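PDB 4MN7: GAF domain-containing protein from Thermoplasma acidophilum, which is a type II free methionine-R-sulfoxide reductase with a GAF fold, which probably reduces the R-sulfoxide of free methionine. Local coordinates for residues E91-V96 and I103-I108. The protein carries 1 engineered substitution. Numbering follows the deposited sequence.
Sequences EIVVPV and IGEIDI
The carboxylates of Glu91 and Asp107 meet with their planes only 25° apart, and Glu91 OE2 lies a very short 2.4 Å from Asp107 OD1. Glu91 reaches this point because CG is anti to the backbone N (chi1 -178°) and the chain stays extended. Its OE1 is hydrogen-bonded to Tyr81 OH. Val93 sits between two acids on the same face: CG1 lies over the flat face of the Glu105 carboxylate, 3.4 Å from Glu105 CD, while CG2 approaches Asp107 OD1 at 3.4 Å from out of that carboxylate's plane. An alanine in place of Glu91 would probably leave Tyr81 without its carboxylate partner and open a gap beside Asp107 and Leu59. The other face is aliphatic; Ile92 CG2 lies 3.9 Å from Ile108 CB, and Val96 CG2 approaches Ile106 CG1 at 4.1 Å. Ile92-Ile108 (Ile92 N to Ile108 O, 2.9 Å) and Val94-Ile106 are antiparallel hydrogen-bonded pairs. Near the turn, Ile103 and Gly104 both oppose Val96, a classic beta bulge: Ile103 N reaches Val96 O at 2.8 Å, whereas Val96 N meets Gly104 O from 49° above the carbonyl plane. The hairpin continues its sheet through strand 27-34 beside 103-108 and strand 70-72 beside 91-96. Glu105 and Asp107 touch Cys60 of helix 59-66, consistent with the acidic face lining the methionine sulfoxide pocket; helix 118-136 packs on the aliphatic one.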
# COMPACT_ATOMS: atom_id res chain seq x y z
N GLU A 91 -16.44 -16.85 5.39
CA GLU A 91 -15.13 -16.58 4.87
C GLU A 91 -15.22 -16.10 3.40
O GLU A 91 -16.02 -16.60 2.60
CB GLU A 91 -14.27 -17.83 4.93
CG GLU A 91 -12.83 -17.59 4.42
CD GLU A 91 -11.91 -18.76 4.57
OE1 GLU A 91 -12.43 -19.82 4.98
OE2 GLU A 91 -10.69 -18.64 4.32
N ILE A 92 -14.39 -15.10 3.08
CA ILE A 92 -14.36 -14.50 1.76
C ILE A 92 -12.92 -14.43 1.34
O ILE A 92 -12.03 -14.17 2.15
CB ILE A 92 -15.05 -13.14 1.71
CG1 ILE A 92 -15.20 -12.67 0.27
CG2 ILE A 92 -14.29 -12.17 2.56
CD1 ILE A 92 -15.96 -11.39 0.09
N VAL A 93 -12.69 -14.78 0.10
CA VAL A 93 -11.36 -14.75 -0.47
C VAL A 93 -11.47 -13.95 -1.75
O VAL A 93 -12.23 -14.29 -2.62
CB VAL A 93 -10.82 -16.13 -0.76
CG1 VAL A 93 -9.34 -16.04 -1.14
CG2 VAL A 93 -10.94 -17.04 0.44
N VAL A 94 -10.67 -12.90 -1.84
CA VAL A 94 -10.77 -11.95 -2.93
C VAL A 94 -9.45 -11.96 -3.63
O VAL A 94 -8.44 -11.74 -2.99
CB VAL A 94 -10.94 -10.58 -2.32
CG1 VAL A 94 -10.90 -9.53 -3.40
CG2 VAL A 94 -12.24 -10.52 -1.52
N PRO A 95 -9.41 -12.29 -4.93
CA PRO A 95 -8.14 -12.34 -5.68
C PRO A 95 -7.47 -11.00 -5.82
O PRO A 95 -8.16 -9.99 -5.97
CB PRO A 95 -8.56 -12.83 -7.06
CG PRO A 95 -10.00 -12.52 -7.13
CD PRO A 95 -10.54 -12.62 -5.78
N VAL A 96 -6.14 -10.99 -5.75
CA VAL A 96 -5.33 -9.78 -6.03
C VAL A 96 -4.77 -9.94 -7.42
O VAL A 96 -4.10 -10.89 -7.67
CB VAL A 96 -4.19 -9.58 -5.02
CG1 VAL A 96 -3.26 -8.39 -5.43
CG2 VAL A 96 -4.82 -9.37 -3.64
N ILE A 103 -2.30 -12.88 -8.55
CA ILE A 103 -0.96 -13.09 -7.98
C ILE A 103 -0.99 -13.38 -6.49
O ILE A 103 0.06 -13.57 -5.85
CB ILE A 103 -0.03 -11.90 -8.29
CG1 ILE A 103 -0.67 -10.60 -7.75
CG2 ILE A 103 0.16 -11.83 -9.81
CD1 ILE A 103 0.30 -9.56 -7.28
N GLY A 104 -2.18 -13.40 -5.96
CA GLY A 104 -2.40 -13.57 -4.56
C GLY A 104 -3.82 -13.27 -4.19
O GLY A 104 -4.71 -13.27 -5.03
N GLU A 105 -4.06 -13.10 -2.90
CA GLU A 105 -5.46 -12.90 -2.44
C GLU A 105 -5.56 -12.29 -1.08
O GLU A 105 -4.59 -12.35 -0.28
CB GLU A 105 -6.17 -14.26 -2.45
CG GLU A 105 -5.55 -15.24 -1.48
CD GLU A 105 -6.09 -16.67 -1.66
OE1 GLU A 105 -6.58 -17.02 -2.74
OE2 GLU A 105 -6.13 -17.37 -0.67
N ILE A 106 -6.73 -11.79 -0.74
CA ILE A 106 -7.04 -11.37 0.63
C ILE A 106 -8.03 -12.41 1.10
O ILE A 106 -9.02 -12.61 0.45
CB ILE A 106 -7.69 -9.97 0.65
CG1 ILE A 106 -6.78 -8.98 -0.04
CG2 ILE A 106 -7.96 -9.48 2.07
CD1 ILE A 106 -7.29 -7.59 -0.05
N ASP A 107 -7.74 -13.03 2.25
CA ASP A 107 -8.57 -14.02 2.89
C ASP A 107 -9.06 -13.49 4.20
O ASP A 107 -8.25 -13.12 5.07
CB ASP A 107 -7.72 -15.28 3.14
CG ASP A 107 -8.49 -16.45 3.76
OD1 ASP A 107 -9.74 -16.52 3.58
OD2 ASP A 107 -7.84 -17.32 4.41
N ILE A 108 -10.37 -13.44 4.36
CA ILE A 108 -10.96 -12.94 5.61
C ILE A 108 -11.99 -13.92 6.18
O ILE A 108 -12.92 -14.35 5.50
CB ILE A 108 -11.66 -11.58 5.34
CG1 ILE A 108 -10.70 -10.60 4.74
CG2 ILE A 108 -12.21 -11.01 6.62
CD1 ILE A 108 -11.30 -9.23 4.36